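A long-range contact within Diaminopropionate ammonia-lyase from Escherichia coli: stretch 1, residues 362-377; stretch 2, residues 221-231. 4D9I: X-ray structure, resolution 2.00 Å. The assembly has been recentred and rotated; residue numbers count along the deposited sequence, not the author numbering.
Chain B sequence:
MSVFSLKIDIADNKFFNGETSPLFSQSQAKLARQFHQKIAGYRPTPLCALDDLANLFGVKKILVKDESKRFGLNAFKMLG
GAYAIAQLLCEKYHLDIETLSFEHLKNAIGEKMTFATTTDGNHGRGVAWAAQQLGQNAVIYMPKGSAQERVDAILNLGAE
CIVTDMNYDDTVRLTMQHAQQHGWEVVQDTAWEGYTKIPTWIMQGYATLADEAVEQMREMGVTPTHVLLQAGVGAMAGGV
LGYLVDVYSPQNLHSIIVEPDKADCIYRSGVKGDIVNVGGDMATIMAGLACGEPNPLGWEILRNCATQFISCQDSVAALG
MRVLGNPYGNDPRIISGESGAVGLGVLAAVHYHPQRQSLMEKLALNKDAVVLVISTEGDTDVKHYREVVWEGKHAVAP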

ATOM      1  N   LYS B 362      -7.492  -6.172  27.725  1.00 37.18           N
ATOM      2  CA  LYS B 362      -6.428  -7.103  28.094  1.00 37.10           C
ATOM      3  C   LYS B 362      -5.074  -6.446  27.872  1.00 35.03           C
ATOM      4  O   LYS B 362      -4.201  -6.508  28.739  1.00 35.76           O
ATOM      5  CB  LYS B 362      -6.543  -8.415  27.295  1.00 36.90           C
ATOM      6  CG  LYS B 362      -5.498  -9.485  27.604  1.00 37.21           C
ATOM      7  CD  LYS B 362      -5.656 -10.046  29.015  1.00 39.72           C
ATOM      8  CE  LYS B 362      -5.000 -11.414  29.156  1.00 40.88           C
ATOM      9  NZ  LYS B 362      -4.977 -11.866  30.578  1.00 43.58           N
ATOM     10  N   LEU B 363      -4.915  -5.793  26.726  1.00 32.76           N
ATOM     11  CA  LEU B 363      -3.649  -5.164  26.362  1.00 31.02           C
ATOM     12  C   LEU B 363      -3.469  -3.778  26.970  1.00 31.43           C
ATOM     13  O   LEU B 363      -2.418  -3.172  26.801  1.00 30.36           O
ATOM     14  CB  LEU B 363      -3.471  -5.112  24.826  1.00 28.79           C
ATOM     15  CG  LEU B 363      -3.492  -6.461  24.098  1.00 28.54           C
ATOM     16  CD1 LEU B 363      -3.734  -6.283  22.600  1.00 26.95           C
ATOM     17  CD2 LEU B 363      -2.240  -7.297  24.367  1.00 28.67           C
ATOM     18  N   ALA B 364      -4.484  -3.299  27.701  1.00 33.36           N
ATOM     19  CA  ALA B 364      -4.479  -1.957  28.299  1.00 34.29           C
ATOM     20  C   ALA B 364      -4.291  -0.855  27.249  1.00 32.95           C
ATOM     21  O   ALA B 364      -3.740   0.212  27.527  1.00 33.50           O
ATOM     22  CB  ALA B 364      -3.442  -1.850  29.422  1.00 35.50           C
ATOM     23  N   LEU B 365      -4.757  -1.123  26.038  1.00 31.31           N
ATOM     24  CA  LEU B 365      -4.846  -0.082  25.020  1.00 30.24           C
ATOM     25  C   LEU B 365      -6.126   0.738  25.178  1.00 31.31           C
ATOM     26  O   LEU B 365      -7.228   0.191  25.264  1.00 33.00           O
ATOM     27  CB  LEU B 365      -4.776  -0.692  23.622  1.00 28.28           C
ATOM     28  CG  LEU B 365      -3.488  -1.505  23.394  1.00 27.23           C
ATOM     29  CD1 LEU B 365      -3.636  -2.339  22.131  1.00 26.25           C
ATOM     30  CD2 LEU B 365      -2.270  -0.599  23.311  1.00 26.13           C
ATOM     31  N   ASN B 366      -5.969   2.052  25.237  1.00 31.00           N
ATOM     32  CA  ASN B 366      -7.101   2.956  25.343  1.00 31.78           C
ATOM     33  C   ASN B 366      -6.704   4.274  24.692  1.00 30.65           C
ATOM     34  O   ASN B 366      -5.604   4.376  24.119  1.00 28.34           O
ATOM     35  CB  ASN B 366      -7.505   3.139  26.818  1.00 34.79           C
ATOM     36  CG  ASN B 366      -6.349   3.606  27.688  1.00 35.35           C
ATOM     37  OD1 ASN B 366      -5.387   4.201  27.196  1.00 34.20           O
ATOM     38  ND2 ASN B 366      -6.425   3.316  28.980  1.00 37.22           N
ATOM     39  N   LYS B 367      -7.566   5.287  24.815  1.00 31.58           N
ATOM     40  CA  LYS B 367      -7.357   6.573  24.136  1.00 31.40           C
ATOM     41  C   LYS B 367      -6.126   7.360  24.641  1.00 31.80           C
ATOM     42  O   LYS B 367      -5.693   8.319  23.991  1.00 31.68           O
ATOM     43  CB  LYS B 367      -8.620   7.441  24.211  1.00 33.41           C
ATOM     44  N   ASP B 368      -5.556   6.943  25.771  1.00 32.38           N
ATOM     45  CA  ASP B 368      -4.304   7.533  26.257  1.00 33.03           C
ATOM     46  C   ASP B 368      -3.034   6.785  25.820  1.00 30.89           C
ATOM     47  O   ASP B 368      -1.918   7.265  26.047  1.00 31.43           O
ATOM     48  CB  ASP B 368      -4.320   7.631  27.783  1.00 35.73           C
ATOM     49  CG  ASP B 368      -5.438   8.516  28.296  1.00 38.57           C
ATOM     50  OD1 ASP B 368      -5.626   9.628  27.763  1.00 39.47           O
ATOM     51  OD2 ASP B 368      -6.151   8.083  29.211  1.00 40.48           O
ATOM     52  N   ALA B 369      -3.185   5.606  25.228  1.00 28.86           N
ATOM     53  CA  ALA B 369      -2.004   4.791  24.909  1.00 27.07           C
ATOM     54  C   ALA B 369      -1.073   5.403  23.862  1.00 25.54           C
ATOM     55  O   ALA B 369      -1.515   5.908  22.824  1.00 24.58           O
ATOM     56  CB  ALA B 369      -2.392   3.371  24.523  1.00 25.98           C
ATOM     57  N   VAL B 370       0.223   5.360  24.172  1.00 25.29           N
ATOM     58  CA  VAL B 370       1.285   5.759  23.266  1.00 24.30           C
ATOM     59  C   VAL B 370       2.133   4.513  22.971  1.00 23.01           C
ATOM     60  O   VAL B 370       2.832   3.978  23.862  1.00 23.36           O
ATOM     61  CB  VAL B 370       2.124   6.903  23.866  1.00 25.87           C
ATOM     62  CG1 VAL B 370       3.241   7.304  22.934  1.00 25.10           C
ATOM     63  CG2 VAL B 370       1.230   8.111  24.175  1.00 27.85           C
ATOM     64  N   VAL B 371       2.070   4.047  21.723  1.00 21.55           N
ATOM     65  CA  VAL B 371       2.512   2.685  21.414  1.00 20.62           C
ATOM     66  C   VAL B 371       3.721   2.687  20.472  1.00 19.82           C
ATOM     67  O   VAL B 371       3.619   3.094  19.324  1.00 18.91           O
ATOM     68  CB  VAL B 371       1.356   1.845  20.839  1.00 20.22           C
ATOM     69  CG1 VAL B 371       1.762   0.379  20.686  1.00 20.04           C
ATOM     70  CG2 VAL B 371       0.109   1.948  21.729  1.00 21.31           C
ATOM     71  N   LEU B 372       4.864   2.255  21.004  1.00 20.10           N
ATOM     72  CA  LEU B 372       6.089   2.147  20.264  1.00 19.61           C
ATOM     73  C   LEU B 372       6.133   0.789  19.575  1.00 18.96           C
ATOM     74  O   LEU B 372       5.981  -0.249  20.210  1.00 19.35           O
ATOM     75  CB  LEU B 372       7.305   2.334  21.204  1.00 20.35           C
ATOM     76  CG  LEU B 372       8.708   2.086  20.627  1.00 20.13           C
ATOM     77  CD1 LEU B 372       8.984   2.937  19.409  1.00 19.51           C
ATOM     78  CD2 LEU B 372       9.761   2.346  21.706  1.00 21.50           C
ATOM     79  N   VAL B 373       6.314   0.812  18.262  1.00 18.66           N
ATOM     80  CA  VAL B 373       6.409  -0.405  17.446  1.00 18.47           C
ATOM     81  C   VAL B 373       7.761  -0.349  16.766  1.00 18.50           C
ATOM     82  O   VAL B 373       8.228   0.739  16.430  1.00 18.56           O
ATOM     83  CB  VAL B 373       5.264  -0.436  16.402  1.00 18.32           C
ATOM     84  CG1 VAL B 373       5.349  -1.643  15.489  1.00 18.47           C
ATOM     85  CG2 VAL B 373       3.911  -0.453  17.127  1.00 18.92           C
ATOM     86  N   ILE B 374       8.404  -1.510  16.591  1.00 18.21           N
ATOM     87  CA  ILE B 374       9.644  -1.574  15.848  1.00 17.76           C
ATOM     88  C   ILE B 374       9.434  -2.304  14.528  1.00 17.35           C
ATOM     89  O   ILE B 374       9.000  -3.464  14.517  1.00 17.62           O
ATOM     90  CB  ILE B 374      10.781  -2.270  16.652  1.00 18.46           C
ATOM     91  CG1 ILE B 374      10.829  -1.798  18.115  1.00 18.90           C
ATOM     92  CG2 ILE B 374      12.107  -2.117  15.911  1.00 18.64           C
ATOM     93  CD1 ILE B 374      11.211  -0.337  18.370  1.00 19.10           C
ATOM     94  N   SER B 375       9.719  -1.616  13.424  1.00 16.67           N
ATOM     95  CA  SER B 375       9.776  -2.259  12.129  1.00 17.05           C
ATOM     96  C   SER B 375      11.216  -2.662  11.896  1.00 17.46           C
ATOM     97  O   SER B 375      12.066  -1.845  11.515  1.00 17.78           O
ATOM     98  CB  SER B 375       9.293  -1.345  11.004  1.00 16.57           C
ATOM     99  OG  SER B 375       9.170  -2.119   9.832  1.00 17.06           O
ATOM    100  N   THR B 376      11.491  -3.936  12.135  1.00 18.04           N
ATOM    101  CA  THR B 376      12.886  -4.424  12.176  1.00 18.69           C
ATOM    102  C   THR B 376      13.527  -4.586  10.805  1.00 19.26           C
ATOM    103  O   THR B 376      14.759  -4.636  10.702  1.00 19.82           O
ATOM    104  CB  THR B 376      12.952  -5.773  12.909  1.00 19.54           C
ATOM    105  OG1 THR B 376      11.887  -6.597  12.411  1.00 19.34           O
ATOM    106  CG2 THR B 376      12.796  -5.565  14.411  1.00 19.22           C
ATOM    107  N   GLU B 377      12.714  -4.677   9.748  1.00 19.19           N
ATOM    108  CA  GLU B 377      13.264  -4.795   8.398  1.00 20.09           C
ATOM    109  C   GLU B 377      12.312  -4.231   7.366  1.00 19.77           C
ATOM    110  O   GLU B 377      11.103  -4.191   7.602  1.00 19.27           O
ATOM    111  CB  GLU B 377      13.568  -6.268   8.041  1.00 21.64           C
ATOM    112  CG  GLU B 377      12.339  -7.181   8.081  1.00 22.12           C
ATOM    113  CD  GLU B 377      12.538  -8.520   7.360  1.00 24.27           C
ATOM    114  OE1 GLU B 377      13.691  -8.899   7.001  1.00 25.50           O
ATOM    115  OE2 GLU B 377      11.513  -9.214   7.163  1.00 24.67           O
TER
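Stretch 2, residues 221-231: GVTPTHVLLQA

Stretch 2 lies on stretch 1 as a neighbouring parallel β-strand, joined by backbone hydrogen bonds and held at its start by the side chains of Thr-225 and His-226. Residues 221-225 are extended or turning loop, and 226-230 form the strand. It runs in the same direction as strand 370-375, with a crossing angle of -20° and a closest axis approach of 4.6 Å.

His-226 pairs with Val-371 and Val-227 with Leu-372, each at a CA-CA distance of 4.7 Å. The ladder alternates: His-226 N to Val-370 O, Leu-372 N to His-226 O and Leu-228 N to Leu-372 O, all 3.1 Å. Beyond this the strands spread. Ile-374 N lies 4.0 Å from Leu-228 O, and water 1 fills the gap, 2.8 Å from each of these two atoms. Gln-230 then reaches across, its NE2 donating to Ile-374 O at 2.9 Å.

At the other end, Val-370 N donates to Thr-225 OG1 at 2.7 Å. The His-226 ring, chi1 m, packs one face against Leu-365, whose CD2 is 3.7 Å from the ring centroid. His-226 NE2 donates a weak hydrogen bond to Leu-363 O at 3.0 Å.

Val-371 CG1 meets Leu-228 CD1 at 3.8 Å. On the opposite sheet face, Leu-372 CG lies 4.0 Å from Val-227 CG2.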

ATOM      1  N   GLY B 221       8.071  15.150  22.650  1.00 39.91           N
ATOM      2  CA  GLY B 221       7.396  15.464  23.905  1.00 41.28           C
ATOM      3  C   GLY B 221       6.448  14.377  24.385  1.00 39.19           C
ATOM      4  O   GLY B 221       5.540  14.661  25.152  1.00 40.63           O
ATOM      5  N   VAL B 222       6.665  13.132  23.955  1.00 35.95           N
ATOM      6  CA  VAL B 222       5.771  12.021  24.328  1.00 34.29           C
ATOM      7  C   VAL B 222       6.479  10.967  25.177  1.00 33.57           C
ATOM      8  O   VAL B 222       7.708  10.855  25.169  1.00 33.38           O
ATOM      9  CB  VAL B 222       5.100  11.324  23.103  1.00 32.22           C
ATOM     10  CG1 VAL B 222       4.317  12.313  22.241  1.00 32.86           C
ATOM     11  CG2 VAL B 222       6.124  10.541  22.262  1.00 30.05           C
ATOM     12  N   THR B 223       5.692  10.173  25.882  1.00 33.28           N
ATOM     13  CA  THR B 223       6.230   9.081  26.685  1.00 32.82           C
ATOM     14  C   THR B 223       5.504   7.798  26.263  1.00 30.64           C
ATOM     15  O   THR B 223       4.286   7.752  26.248  1.00 31.08           O
ATOM     16  CB  THR B 223       6.027   9.340  28.201  1.00 35.36           C
ATOM     17  OG1 THR B 223       6.545  10.632  28.551  1.00 37.44           O
ATOM     18  CG2 THR B 223       6.739   8.283  29.049  1.00 35.51           C
ATOM     19  N   PRO B 224       6.245   6.738  25.947  1.00 28.84           N
ATOM     20  CA  PRO B 224       5.469   5.559  25.564  1.00 27.39           C
ATOM     21  C   PRO B 224       4.794   4.885  26.772  1.00 28.50           C
ATOM     22  O   PRO B 224       5.401   4.763  27.848  1.00 29.83           O
ATOM     23  CB  PRO B 224       6.521   4.644  24.942  1.00 25.82           C
ATOM     24  CG  PRO B 224       7.814   5.020  25.612  1.00 26.69           C
ATOM     25  CD  PRO B 224       7.680   6.447  26.094  1.00 28.50           C
ATOM     26  N   THR B 225       3.551   4.451  26.586  1.00 27.91           N
ATOM     27  CA  THR B 225       2.887   3.595  27.559  1.00 28.86           C
ATOM     28  C   THR B 225       3.114   2.111  27.241  1.00 27.87           C
ATOM     29  O   THR B 225       3.095   1.270  28.154  1.00 29.07           O
ATOM     30  CB  THR B 225       1.364   3.847  27.569  1.00 29.42           C
ATOM     31  OG1 THR B 225       0.871   3.723  26.232  1.00 27.43           O
ATOM     32  CG2 THR B 225       1.046   5.241  28.109  1.00 30.88           C
ATOM     33  N   HIS B 226       3.296   1.800  25.953  1.00 26.05           N
ATOM     34  CA  HIS B 226       3.437   0.423  25.459  1.00 25.38           C
ATOM     35  C   HIS B 226       4.605   0.266  24.536  1.00 23.99           C
ATOM     36  O   HIS B 226       5.021   1.233  23.897  1.00 23.40           O
ATOM     37  CB  HIS B 226       2.189   0.005  24.669  1.00 24.95           C
ATOM     38  CG  HIS B 226       0.938  -0.048  25.496  1.00 26.49           C
ATOM     39  ND1 HIS B 226       0.352   1.059  25.985  1.00 27.71           N
ATOM     40  CD2 HIS B 226       0.173  -1.123  25.933  1.00 27.66           C
ATOM     41  CE1 HIS B 226      -0.743   0.721  26.706  1.00 29.22           C
ATOM     42  NE2 HIS B 226      -0.847  -0.618  26.685  1.00 29.38           N
ATOM     43  N   VAL B 227       5.130  -0.962  24.453  1.00 23.76           N
ATOM     44  CA  VAL B 227       6.030  -1.353  23.368  1.00 22.77           C
ATOM     45  C   VAL B 227       5.712  -2.786  22.917  1.00 22.79           C
ATOM     46  O   VAL B 227       5.504  -3.689  23.749  1.00 23.63           O
ATOM     47  CB  VAL B 227       7.528  -1.150  23.719  1.00 22.85           C
ATOM     48  CG1 VAL B 227       7.966  -2.015  24.902  1.00 24.06           C
ATOM     49  CG2 VAL B 227       8.418  -1.398  22.499  1.00 21.21           C
ATOM     50  N   LEU B 228       5.602  -2.960  21.601  1.00 21.59           N
ATOM     51  CA  LEU B 228       5.458  -4.273  21.013  1.00 21.84           C
ATOM     52  C   LEU B 228       6.796  -4.672  20.426  1.00 21.17           C
ATOM     53  O   LEU B 228       7.395  -3.926  19.637  1.00 20.87           O
ATOM     54  CB  LEU B 228       4.341  -4.310  19.959  1.00 21.84           C
ATOM     55  CG  LEU B 228       2.953  -4.573  20.593  1.00 23.24           C
ATOM     56  CD1 LEU B 228       2.424  -3.319  21.280  1.00 23.63           C
ATOM     57  CD2 LEU B 228       1.926  -5.076  19.576  1.00 23.79           C
ATOM     58  N   LEU B 229       7.267  -5.843  20.821  1.00 21.40           N
ATOM     59  CA  LEU B 229       8.559  -6.318  20.384  1.00 20.54           C
ATOM     60  C   LEU B 229       8.418  -7.728  19.813  1.00 21.39           C
ATOM     61  O   LEU B 229       8.114  -8.677  20.544  1.00 22.43           O
ATOM     62  CB  LEU B 229       9.557  -6.287  21.573  1.00 20.68           C
ATOM     63  CG  LEU B 229       9.923  -4.907  22.154  1.00 20.35           C
ATOM     64  CD1 LEU B 229      10.714  -5.050  23.464  1.00 21.30           C
ATOM     65  CD2 LEU B 229      10.716  -4.089  21.134  1.00 19.10           C
ATOM     66  N   GLN B 230       8.649  -7.867  18.513  1.00 20.96           N
ATOM     67  CA  GLN B 230       8.647  -9.184  17.881  1.00 21.96           C
ATOM     68  C   GLN B 230       9.887  -9.960  18.313  1.00 22.48           C
ATOM     69  O   GLN B 230      10.950  -9.371  18.491  1.00 22.01           O
ATOM     70  CB  GLN B 230       8.561  -9.093  16.346  1.00 21.30           C
ATOM     71  CG  GLN B 230       9.669  -8.309  15.640  1.00 20.46           C
ATOM     72  CD  GLN B 230       9.329  -6.826  15.513  1.00 19.56           C
ATOM     73  OE1 GLN B 230       9.351  -6.101  16.497  1.00 19.51           O
ATOM     74  NE2 GLN B 230       9.009  -6.385  14.306  1.00 19.07           N
ATOM     75  N   ALA B 231       9.753 -11.269  18.497  1.00 24.27           N
ATOM     76  CA  ALA B 231      10.860 -12.046  19.062  1.00 25.75           C
ATOM     77  C   ALA B 231      11.075 -13.365  18.374  1.00 27.49           C
ATOM     78  O   ALA B 231      10.169 -14.212  18.319  1.00 29.39           O
ATOM     79  CB  ALA B 231      10.647 -12.268  20.547  1.00 26.78           C
TER
HETATM   80  O   HOH W   1       7.291  -4.082  16.890  1.00 16.52           O